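Long-range contacts in extracellular PQQ-dependent sugar dehydrogenase (Coprinopsis cinerea, PDB 6JT6), which probably oxidises pyranose sugars at a PQQ-dependent catalytic domain and passes the electrons on through the heme b of the cytochrome domain described here: residues T24-Y30 with F141-F145; G55-N59 with L71-V75; T12-F16 with Y185-L189. All blocks are in the same frame, centred on the assembly; numbering follows the deposited sequence.

How the contacts relate
Contacts 1 and 2 are fully buried, with centres 9 Å apart, and both touch the heme; contact 3, only partly buried, has its centre about 18 Å from that of contact 1. Segment 141-145 of contact 1 lies in the same sheet as contact 2, where strands 138-146 and 56-60 are neighbours, and Trp28 NE1 meets Gly58 O at 2.7 Å, a probable hydrogen bond. Contact 1 packs one sheet on the other through aromatic side chains, whereas contact 2 is backbone pairing within a sheet. Contact 3 sets helix 182-191 against strand 15-21, the neighbour of strand 26-33, and mixes apolar packing with a hydroxyl pair. Phe16 CD1 lies 3.7 Å from Tyr30 N, joining contacts 1 and 3.

Contact 1: T24-Y30 with F141-F145; sequences TDASWGY and FGWAF. With HEM (protoporphyrin IX containing Fe), chain C.
Strands 26-30 and 141-145 face each other from two sheets, axes 8.9 Å apart, N-to-C directions at 145°. Asp25 (phi/psi 55/33) and Ala26 face Gln21 in a G1 bulge, then the backbone extends. Trp28 lies opposite Trp143 (CA-CA 7.6 Å) and Thr24 opposite Phe145 (7.5 Å), so contact is mainly by side chains, with Trp28 CZ2 also 3.6 Å from Ala144 O. Trp28 (chi1 m, chi2 -101°) offers a face to Trp143 (p): Trp143 CB sits 3.7 Å from the Trp28 six-membered ring centroid (CH-pi), and the Trp143 edge meets that face at 51°. Tyr30 (m) takes the Phe141 edge (chi1 m, chi2 7°; centroids 4.8 Å, planes 72°); Tyr30 OH bonds to Asn59 ND2 and lies 2.6 Å from a water donating to Gly142 O (2.8 Å). Thr24 CB lies 3.7 Å from the Phe145 (t) ring centroid; Thr24 (p) closes an ST turn, OG1 accepting from Ala26 N (3.2 Å). Ala144 CB is 3.6 Å from HEM CHD. The aromatic layer is the core of a beta-sandwich cytochrome domain, behind its heme.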
loop_
_atom_site.group_PDB
_atom_site.type_symbol
_atom_site.label_atom_id
_atom_site.label_comp_id
_atom_site.label_asym_id
_atom_site.label_seq_id
_atom_site.Cartn_x
_atom_site.Cartn_y
_atom_site.Cartn_z
ATOM N N THR A 24 7.025 -8.166 11.956
ATOM C CA THR A 24 7.705 -7.144 11.169
ATOM C C THR A 24 7.634 -5.752 11.793
ATOM O O THR A 24 8.452 -4.864 11.471
ATOM C CB THR A 24 7.120 -7.112 9.747
ATOM O OG1 THR A 24 5.728 -6.743 9.794
ATOM C CG2 THR A 24 7.287 -8.499 9.069
ATOM N N ASP A 25 6.654 -5.562 12.689
ATOM C CA ASP A 25 6.267 -4.240 13.204
ATOM C C ASP A 25 5.899 -3.232 12.091
ATOM O O ASP A 25 6.135 -2.031 12.201
ATOM C CB ASP A 25 7.334 -3.668 14.135
ATOM C CG ASP A 25 7.513 -4.497 15.373
ATOM O OD1 ASP A 25 6.485 -4.945 15.946
ATOM O OD2 ASP A 25 8.690 -4.701 15.763
ATOM N N ALA A 26 5.333 -3.758 11.014
ATOM C CA ALA A 26 4.904 -2.920 9.927
ATOM C C ALA A 26 3.379 -2.909 9.884
ATOM O O ALA A 26 2.719 -3.827 10.434
ATOM C CB ALA A 26 5.496 -3.430 8.633
ATOM N N SER A 27 2.832 -1.885 9.216
ATOM C CA SER A 27 1.382 -1.723 9.047
ATOM C C SER A 27 0.998 -1.512 7.594
ATOM O O SER A 27 1.728 -0.840 6.831
ATOM C CB SER A 27 0.912 -0.456 9.771
ATOM O OG SER A 27 1.344 -0.419 11.086
ATOM N N TRP A 28 -0.158 -2.038 7.223
ATOM C CA TRP A 28 -0.726 -1.839 5.862
ATOM C C TRP A 28 -2.085 -1.209 6.064
ATOM O O TRP A 28 -2.950 -1.840 6.648
ATOM C CB TRP A 28 -0.854 -3.184 5.132
ATOM C CG TRP A 28 0.480 -3.732 4.671
ATOM C CD1 TRP A 28 1.001 -3.681 3.399
ATOM C CD2 TRP A 28 1.459 -4.419 5.481
ATOM N NE1 TRP A 28 2.245 -4.308 3.369
ATOM C CE2 TRP A 28 2.543 -4.769 4.627
ATOM C CE3 TRP A 28 1.515 -4.795 6.842
ATOM C CZ2 TRP A 28 3.686 -5.431 5.093
ATOM C CZ3 TRP A 28 2.674 -5.461 7.306
ATOM C CH2 TRP A 28 3.736 -5.780 6.417
ATOM N N GLY A 29 -2.267 0.040 5.623
ATOM C CA GLY A 29 -3.530 0.753 5.798
ATOM C C GLY A 29 -4.184 1.019 4.456
ATOM O O GLY A 29 -3.477 1.163 3.457
ATOM N N TYR A 30 -5.524 1.026 4.415
ATOM C CA TYR A 30 -6.274 1.325 3.200
ATOM C C TYR A 30 -7.491 2.153 3.506
ATOM O O TYR A 30 -8.110 1.981 4.538
ATOM C CB TYR A 30 -6.729 0.047 2.461
ATOM C CG TYR A 30 -5.587 -0.868 2.149
ATOM C CD1 TYR A 30 -4.854 -0.712 0.958
ATOM C CD2 TYR A 30 -5.188 -1.862 3.078
ATOM C CE1 TYR A 30 -3.772 -1.545 0.678
ATOM C CE2 TYR A 30 -4.123 -2.705 2.801
ATOM C CZ TYR A 30 -3.420 -2.530 1.613
ATOM O OH TYR A 30 -2.341 -3.334 1.324
ATOM N N PHE A 141 -6.031 -9.701 0.870
ATOM C CA PHE A 141 -4.836 -8.948 0.467
ATOM C C PHE A 141 -3.604 -9.695 0.920
ATOM O O PHE A 141 -3.605 -10.376 1.968
ATOM C CB PHE A 141 -4.814 -7.522 1.081
ATOM C CG PHE A 141 -5.616 -6.481 0.310
ATOM C CD1 PHE A 141 -6.424 -6.822 -0.778
ATOM C CD2 PHE A 141 -5.596 -5.142 0.723
ATOM C CE1 PHE A 141 -7.176 -5.849 -1.465
ATOM C CE2 PHE A 141 -6.333 -4.161 0.048
ATOM C CZ PHE A 141 -7.133 -4.521 -1.059
ATOM N N GLY A 142 -2.537 -9.520 0.156
ATOM C CA GLY A 142 -1.232 -10.007 0.560
ATOM C C GLY A 142 -0.435 -8.872 1.177
ATOM O O GLY A 142 -0.738 -7.665 0.965
ATOM N N TRP A 143 0.528 -9.245 2.020
ATOM C CA TRP A 143 1.501 -8.274 2.554
ATOM C C TRP A 143 2.887 -8.887 2.359
ATOM O O TRP A 143 3.032 -10.117 2.404
ATOM C CB TRP A 143 1.217 -7.937 4.050
ATOM C CG TRP A 143 1.204 -9.088 4.984
ATOM C CD1 TRP A 143 0.110 -9.869 5.358
ATOM C CD2 TRP A 143 2.336 -9.646 5.660
ATOM N NE1 TRP A 143 0.507 -10.841 6.239
ATOM C CE2 TRP A 143 1.860 -10.740 6.446
ATOM C CE3 TRP A 143 3.706 -9.306 5.716
ATOM C CZ2 TRP A 143 2.714 -11.504 7.278
ATOM C CZ3 TRP A 143 4.563 -10.082 6.537
ATOM C CH2 TRP A 143 4.051 -11.187 7.286
ATOM N N ALA A 144 3.895 -8.050 2.143
ATOM C CA ALA A 144 5.262 -8.530 1.947
ATOM C C ALA A 144 6.233 -7.485 2.486
ATOM O O ALA A 144 5.940 -6.271 2.455
ATOM C CB ALA A 144 5.547 -8.854 0.462
ATOM N N PHE A 145 7.390 -7.944 2.964
ATOM C CA PHE A 145 8.254 -7.078 3.728
ATOM C C PHE A 145 9.665 -7.581 3.624
ATOM O O PHE A 145 9.905 -8.779 3.810
ATOM C CB PHE A 145 7.748 -7.117 5.169
ATOM C CG PHE A 145 8.479 -6.230 6.135
ATOM C CD1 PHE A 145 8.168 -4.875 6.254
ATOM C CD2 PHE A 145 9.423 -6.790 7.022
ATOM C CE1 PHE A 145 8.824 -4.074 7.209
ATOM C CE2 PHE A 145 10.059 -5.997 7.976
ATOM C CZ PHE A 145 9.767 -4.635 8.061
HETATM C CHA HEM C . 4.914 -15.311 -1.323
HETATM C CHB HEM C . 8.959 -15.383 -4.029
HETATM C CHC HEM C . 8.817 -10.560 -4.431
HETATM C CHD HEM C . 4.313 -10.627 -2.471
HETATM C C1A HEM C . 6.054 -15.739 -1.979
HETATM C C2A HEM C . 6.549 -17.068 -1.946
HETATM C C3A HEM C . 7.697 -17.072 -2.702
HETATM C C4A HEM C . 7.911 -15.760 -3.207
HETATM C CMA HEM C . 8.600 -18.266 -2.972
HETATM C CAA HEM C . 5.932 -18.255 -1.220
HETATM C CBA HEM C . 5.940 -18.116 0.312
HETATM C CGA HEM C . 7.282 -17.795 0.916
HETATM O O1A HEM C . 7.516 -16.686 1.465
HETATM O O2A HEM C . 8.188 -18.656 0.876
HETATM C C1B HEM C . 9.289 -14.072 -4.359
HETATM C C2B HEM C . 10.496 -13.717 -5.053
HETATM C C3B HEM C . 10.484 -12.339 -5.132
HETATM C C4B HEM C . 9.230 -11.890 -4.483
HETATM C CMB HEM C . 11.577 -14.699 -5.551
HETATM C CAB HEM C . 11.453 -11.388 -5.747
HETATM C CBB HEM C . 12.769 -11.566 -5.736
HETATM C C1C HEM C . 7.523 -10.149 -4.006
HETATM C C2C HEM C . 7.042 -8.820 -4.040
HETATM C C3C HEM C . 5.754 -8.823 -3.488
HETATM C C4C HEM C . 5.460 -10.179 -3.085
HETATM C CMC HEM C . 7.820 -7.659 -4.632
HETATM C CAC HEM C . 4.847 -7.647 -3.365
HETATM C CBC HEM C . 5.320 -6.412 -3.090
HETATM C C1D HEM C . 4.188 -11.919 -1.939
HETATM C C2D HEM C . 2.998 -12.335 -1.166
HETATM C C3D HEM C . 3.146 -13.631 -0.865
HETATM C C4D HEM C . 4.440 -14.009 -1.470
HETATM C CMD HEM C . 1.814 -11.497 -0.760
HETATM C CAD HEM C . 2.206 -14.493 -0.023
HETATM C CBD HEM C . 1.014 -15.062 -0.769
HETATM C CGD HEM C . 1.491 -16.168 -1.670
HETATM O O1D HEM C . 1.369 -16.120 -2.925
HETATM O O2D HEM C . 2.054 -17.139 -1.147
HETATM N NA HEM C . 6.919 -14.942 -2.734
HETATM N NB HEM C . 8.584 -12.977 -4.047
HETATM N NC HEM C . 6.576 -10.936 -3.391
HETATM N ND HEM C . 5.023 -12.976 -2.131
HETATM FE FE HEM C . 6.725 -12.987 -3.060
HETATM O O HOH W 1 -1.625 -5.549 2.489
#

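Contact 2: G55-N59 with L71-V75; sequences GWIGN and LVGWV. With HEM (protoporphyrin IX containing Fe), chain C.
Strands 56-60 and 70-76 form an antiparallel beta hairpin at the heme; the segment axes approach to 4.6 Å with N-to-C directions at 161°. Ile57 and Gly73 are a hydrogen-bonded pair that satisfies both backbones: Ile57 N donates to Gly73 O at 2.9 Å, and Gly73 N to Ile57 O at 2.8 Å. Next comes the non-hydrogen-bonded pair Gly58 and Val72 (CA-CA 4.1 Å), whose outward-facing amides serve the flanking strands, Gly58 with Ala144 and Val72 with Ser83. Asn59 N then donates to Leu71 O at 2.9 Å. The return bond from Leu71 N to Asn59 O is weak (3.4 Å), but Asn59 in rotamer p brings OD1 to 3.1 Å from Leu71 N as a second acceptor, while its ND2 bonds to Tyr30 OH. On the other side of strand 56-60, Gly55 and Trp56 both face His146, a classic bulge; toward 71-75, a water lies 2.8 Å from Gly55 O and accepts from Val75 N at 3.1 Å. Trp56 (p) rests its CE3 3.5 Å from Val72 CG2, with NE1 bonded to Tyr162 O. A CB on Gly58 would clash with both Leu71 O and the heme, where Gly58 CA already lies 3.7 Å from HEM CBC.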
loop_
_atom_site.group_PDB
_atom_site.type_symbol
_atom_site.label_atom_id
_atom_site.label_comp_id
_atom_site.label_asym_id
_atom_site.label_seq_id
_atom_site.Cartn_x
_atom_site.Cartn_y
_atom_site.Cartn_z
ATOM N N GLY A 55 13.806 -2.629 4.544
ATOM C CA GLY A 55 14.231 -2.432 3.148
ATOM C C GLY A 55 13.120 -1.972 2.218
ATOM O O GLY A 55 13.250 -0.946 1.530
ATOM N N TRP A 56 12.022 -2.724 2.210
ATOM C CA TRP A 56 10.829 -2.321 1.459
ATOM C C TRP A 56 9.571 -2.975 2.048
ATOM O O TRP A 56 9.651 -3.921 2.838
ATOM C CB TRP A 56 10.978 -2.640 -0.044
ATOM C CG TRP A 56 11.237 -4.085 -0.425
ATOM C CD1 TRP A 56 12.440 -4.644 -0.768
ATOM C CD2 TRP A 56 10.250 -5.132 -0.552
ATOM N NE1 TRP A 56 12.261 -5.991 -1.089
ATOM C CE2 TRP A 56 10.925 -6.302 -0.974
ATOM C CE3 TRP A 56 8.846 -5.187 -0.330
ATOM C CZ2 TRP A 56 10.248 -7.515 -1.228
ATOM C CZ3 TRP A 56 8.168 -6.395 -0.574
ATOM C CH2 TRP A 56 8.876 -7.542 -1.022
ATOM N N ILE A 57 8.412 -2.430 1.675
ATOM C CA ILE A 57 7.123 -2.855 2.201
ATOM C C ILE A 57 6.173 -2.884 1.001
ATOM O O ILE A 57 6.122 -1.927 0.219
ATOM C CB ILE A 57 6.584 -1.852 3.243
ATOM C CG1 ILE A 57 7.656 -1.504 4.291
ATOM C CG2 ILE A 57 5.250 -2.370 3.870
ATOM C CD1 ILE A 57 7.294 -0.311 5.186
ATOM N N GLY A 58 5.421 -3.971 0.873
ATOM C CA GLY A 58 4.569 -4.192 -0.282
ATOM C C GLY A 58 3.312 -4.993 -0.026
ATOM O O GLY A 58 3.073 -5.487 1.082
ATOM N N ASN A 59 2.459 -5.051 -1.045
ATOM C CA ASN A 59 1.222 -5.807 -0.921
ATOM C C ASN A 59 0.951 -6.622 -2.174
ATOM O O ASN A 59 1.693 -6.550 -3.144
ATOM C CB ASN A 59 0.016 -4.898 -0.566
ATOM C CG ASN A 59 -0.234 -3.799 -1.590
ATOM O OD1 ASN A 59 0.174 -3.893 -2.738
ATOM N ND2 ASN A 59 -0.921 -2.742 -1.166
ATOM N N LEU A 71 2.058 -3.851 -5.145
ATOM C CA LEU A 71 2.606 -2.498 -4.950
ATOM C C LEU A 71 3.722 -2.568 -3.962
ATOM O O LEU A 71 3.614 -3.240 -2.941
ATOM C CB LEU A 71 1.537 -1.485 -4.507
ATOM C CG LEU A 71 0.202 -1.469 -5.261
ATOM C CD1 LEU A 71 -0.722 -0.440 -4.627
ATOM C CD2 LEU A 71 0.341 -1.225 -6.762
ATOM N N VAL A 72 4.811 -1.877 -4.264
ATOM C CA VAL A 72 5.980 -1.920 -3.425
ATOM C C VAL A 72 6.484 -0.504 -3.164
ATOM O O VAL A 72 6.655 0.301 -4.099
ATOM C CB VAL A 72 7.056 -2.905 -3.960
ATOM C CG1 VAL A 72 7.528 -2.519 -5.343
ATOM C CG2 VAL A 72 8.246 -3.002 -3.017
ATOM N N GLY A 73 6.658 -0.198 -1.883
ATOM C CA GLY A 73 7.164 1.096 -1.465
ATOM C C GLY A 73 8.420 0.991 -0.642
ATOM O O GLY A 73 8.695 -0.044 -0.008
ATOM N N TRP A 74 9.205 2.071 -0.656
ATOM C CA TRP A 74 10.388 2.186 0.155
ATOM C C TRP A 74 10.792 3.657 0.295
ATOM O O TRP A 74 10.181 4.550 -0.339
ATOM C CB TRP A 74 11.521 1.307 -0.383
ATOM C CG TRP A 74 12.096 1.760 -1.701
ATOM C CD1 TRP A 74 13.191 2.566 -1.898
ATOM C CD2 TRP A 74 11.624 1.387 -3.001
ATOM N NE1 TRP A 74 13.432 2.719 -3.258
ATOM C CE2 TRP A 74 12.491 1.995 -3.956
ATOM C CE3 TRP A 74 10.580 0.568 -3.447
ATOM C CZ2 TRP A 74 12.321 1.840 -5.344
ATOM C CZ3 TRP A 74 10.408 0.407 -4.840
ATOM C CH2 TRP A 74 11.277 1.056 -5.772
ATOM N N VAL A 75 11.785 3.912 1.144
ATOM C CA VAL A 75 12.338 5.267 1.273
ATOM C C VAL A 75 13.826 5.221 0.903
ATOM O O VAL A 75 14.596 4.475 1.502
ATOM C CB VAL A 75 12.101 5.896 2.673
ATOM C CG1 VAL A 75 12.715 7.280 2.729
ATOM C CG2 VAL A 75 10.608 6.059 2.933
HETATM C CHA HEM C . 4.914 -15.311 -1.323
HETATM C CHB HEM C . 8.959 -15.383 -4.029
HETATM C CHC HEM C . 8.817 -10.560 -4.431
HETATM C CHD HEM C . 4.313 -10.627 -2.471
HETATM C C1A HEM C . 6.054 -15.739 -1.979
HETATM C C2A HEM C . 6.549 -17.068 -1.946
HETATM C C3A HEM C . 7.697 -17.072 -2.702
HETATM C C4A HEM C . 7.911 -15.760 -3.207
HETATM C CMA HEM C . 8.600 -18.266 -2.972
HETATM C CAA HEM C . 5.932 -18.255 -1.220
HETATM C CBA HEM C . 5.940 -18.116 0.312
HETATM C CGA HEM C . 7.282 -17.795 0.916
HETATM O O1A HEM C . 7.516 -16.686 1.465
HETATM O O2A HEM C . 8.188 -18.656 0.876
HETATM C C1B HEM C . 9.289 -14.072 -4.359
HETATM C C2B HEM C . 10.496 -13.717 -5.053
HETATM C C3B HEM C . 10.484 -12.339 -5.132
HETATM C C4B HEM C . 9.230 -11.890 -4.483
HETATM C CMB HEM C . 11.577 -14.699 -5.551
HETATM C CAB HEM C . 11.453 -11.388 -5.747
HETATM C CBB HEM C . 12.769 -11.566 -5.736
HETATM C C1C HEM C . 7.523 -10.149 -4.006
HETATM C C2C HEM C . 7.042 -8.820 -4.040
HETATM C C3C HEM C . 5.754 -8.823 -3.488
HETATM C C4C HEM C . 5.460 -10.179 -3.085
HETATM C CMC HEM C . 7.820 -7.659 -4.632
HETATM C CAC HEM C . 4.847 -7.647 -3.365
HETATM C CBC HEM C . 5.320 -6.412 -3.090
HETATM C C1D HEM C . 4.188 -11.919 -1.939
HETATM C C2D HEM C . 2.998 -12.335 -1.166
HETATM C C3D HEM C . 3.146 -13.631 -0.865
HETATM C C4D HEM C . 4.440 -14.009 -1.470
HETATM C CMD HEM C . 1.814 -11.497 -0.760
HETATM C CAD HEM C . 2.206 -14.493 -0.023
HETATM C CBD HEM C . 1.014 -15.062 -0.769
HETATM C CGD HEM C . 1.491 -16.168 -1.670
HETATM O O1D HEM C . 1.369 -16.120 -2.925
HETATM O O2D HEM C . 2.054 -17.139 -1.147
HETATM N NA HEM C . 6.919 -14.942 -2.734
HETATM N NB HEM C . 8.584 -12.977 -4.047
HETATM N NC HEM C . 6.576 -10.936 -3.391
HETATM N ND HEM C . 5.023 -12.976 -2.131
HETATM FE FE HEM C . 6.725 -12.987 -3.060
HETATM O O HOH W 2 12.996 1.523 2.743
#

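Contact 3: T12-F16 with Y185-L189; sequences TGVTF and YLQQL
Val14 and Leu189 form the apolar centre of a helix-on-sheet packing, in which the C-terminal helix 182-191 lies beside the start of strand 15-21. Val14 CG1 is 3.9 Å from Leu189 CG, and Leu189 (chi1 m, chi2 t) also brings its CD2 to 3.6 Å from Thr12 CG2 and its CD1 to 4.1 Å from Phe16 CZ. Ile31 of strand 26-33 touches Val14, Phe16, Tyr185 and Leu189, continuing the core beneath them. One helical turn before Leu189, Tyr185 (chi1 m, chi2 -16°) lays a ring face on Val14, whose CB stands 3.8 Å from the ring centroid and 24° off the normal, a CH-pi contact. The nearest CA pairs, Val14 with Tyr185 at 6.1 Å and Thr12 with Leu189 at 6.7 Å, indicate that the loop and the helix run in roughly opposing, oblique directions. That helical turn is closed by Leu189 N donating to Tyr185 O at 2.9 Å. Farther out, Thr12 (p) makes an ST turn, OG1 accepting from Val14 N at 3.3 Å and bonding also to Asp9; Gly13, at phi 79°, carries the chain through it. The polar edge gathers at the Tyr185 hydroxyl. A water 2.6 Å from Tyr185 OH donates to Gly13 O at 2.8 Å, and Thr15 OG1 hydrogen-bonds Tyr185 OH directly at 2.9 Å.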
loop_
_atom_site.group_PDB
_atom_site.type_symbol
_atom_site.label_atom_id
_atom_site.label_comp_id
_atom_site.label_asym_id
_atom_site.label_seq_id
_atom_site.Cartn_x
_atom_site.Cartn_y
_atom_site.Cartn_z
ATOM N N THR A 12 -1.816 12.227 10.758
ATOM C CA THR A 12 -2.581 13.013 9.775
ATOM C C THR A 12 -4.013 13.321 10.192
ATOM O O THR A 12 -4.660 14.151 9.559
ATOM C CB THR A 12 -2.660 12.264 8.420
ATOM O OG1 THR A 12 -3.355 11.016 8.601
ATOM C CG2 THR A 12 -1.259 11.985 7.879
ATOM N N GLY A 13 -4.508 12.649 11.230
ATOM C CA GLY A 13 -5.926 12.782 11.624
ATOM C C GLY A 13 -6.895 11.983 10.768
ATOM O O GLY A 13 -8.117 12.033 10.987
ATOM N N VAL A 14 -6.385 11.191 9.815
ATOM C CA VAL A 14 -7.307 10.365 9.034
ATOM C C VAL A 14 -7.423 8.961 9.658
ATOM O O VAL A 14 -6.602 8.583 10.471
ATOM C CB VAL A 14 -6.973 10.319 7.500
ATOM C CG1 VAL A 14 -6.502 11.679 6.939
ATOM C CG2 VAL A 14 -6.001 9.222 7.179
ATOM N N THR A 15 -8.437 8.193 9.272
ATOM C CA THR A 15 -8.596 6.855 9.780
ATOM C C THR A 15 -8.412 5.878 8.625
ATOM O O THR A 15 -8.882 6.140 7.500
ATOM C CB THR A 15 -9.980 6.627 10.455
ATOM O OG1 THR A 15 -11.004 6.773 9.453
ATOM C CG2 THR A 15 -10.188 7.607 11.574
ATOM N N PHE A 16 -7.671 4.789 8.886
ATOM C CA PHE A 16 -7.469 3.732 7.869
ATOM C C PHE A 16 -8.098 2.429 8.397
ATOM O O PHE A 16 -8.246 2.237 9.625
ATOM C CB PHE A 16 -5.974 3.450 7.658
ATOM C CG PHE A 16 -5.197 4.557 6.999
ATOM C CD1 PHE A 16 -4.848 4.481 5.635
ATOM C CD2 PHE A 16 -4.723 5.658 7.747
ATOM C CE1 PHE A 16 -4.094 5.503 5.011
ATOM C CE2 PHE A 16 -3.958 6.659 7.138
ATOM C CZ PHE A 16 -3.657 6.603 5.782
ATOM N N TYR A 185 -10.269 12.912 3.069
ATOM C CA TYR A 185 -9.063 12.185 3.460
ATOM C C TYR A 185 -7.968 12.316 2.396
ATOM O O TYR A 185 -6.805 12.532 2.735
ATOM C CB TYR A 185 -9.386 10.694 3.726
ATOM C CG TYR A 185 -10.015 10.410 5.082
ATOM C CD1 TYR A 185 -9.978 11.363 6.122
ATOM C CD2 TYR A 185 -10.625 9.167 5.345
ATOM C CE1 TYR A 185 -10.553 11.091 7.371
ATOM C CE2 TYR A 185 -11.153 8.859 6.613
ATOM C CZ TYR A 185 -11.134 9.820 7.621
ATOM O OH TYR A 185 -11.658 9.533 8.886
ATOM N N LEU A 186 -8.348 12.204 1.117
ATOM C CA LEU A 186 -7.397 12.307 0.006
ATOM C C LEU A 186 -6.719 13.650 0.007
ATOM O O LEU A 186 -5.500 13.709 -0.100
ATOM C CB LEU A 186 -8.050 12.048 -1.356
ATOM C CG LEU A 186 -7.154 12.117 -2.624
ATOM C CD1 LEU A 186 -5.984 11.135 -2.575
ATOM C CD2 LEU A 186 -7.975 11.888 -3.906
ATOM N N GLN A 187 -7.513 14.719 0.102
ATOM C CA GLN A 187 -6.982 16.101 0.188
ATOM C C GLN A 187 -6.080 16.275 1.397
ATOM O O GLN A 187 -4.965 16.808 1.265
ATOM C CB GLN A 187 -8.116 17.151 0.180
ATOM C CG GLN A 187 -7.673 18.605 0.435
ATOM C CD GLN A 187 -7.439 18.965 1.901
ATOM O OE1 GLN A 187 -8.292 18.717 2.787
ATOM N NE2 GLN A 187 -6.276 19.529 2.176
ATOM N N GLN A 188 -6.551 15.864 2.570
ATOM C CA GLN A 188 -5.765 16.034 3.823
ATOM C C GLN A 188 -4.395 15.356 3.715
ATOM O O GLN A 188 -3.391 15.919 4.100
ATOM C CB GLN A 188 -6.502 15.459 5.041
ATOM C CG GLN A 188 -7.685 16.280 5.516
ATOM C CD GLN A 188 -7.275 17.591 6.164
ATOM O OE1 GLN A 188 -6.576 17.588 7.164
ATOM N NE2 GLN A 188 -7.697 18.725 5.576
ATOM N N LEU A 189 -4.369 14.139 3.166
ATOM C CA LEU A 189 -3.120 13.396 3.074
ATOM C C LEU A 189 -2.189 14.004 2.015
ATOM O O LEU A 189 -0.970 14.018 2.198
ATOM C CB LEU A 189 -3.409 11.903 2.775
ATOM C CG LEU A 189 -4.076 11.058 3.889
ATOM C CD1 LEU A 189 -4.532 9.714 3.335
ATOM C CD2 LEU A 189 -3.071 10.865 5.013
HETATM O O HOH W 3 -10.546 10.672 10.903
#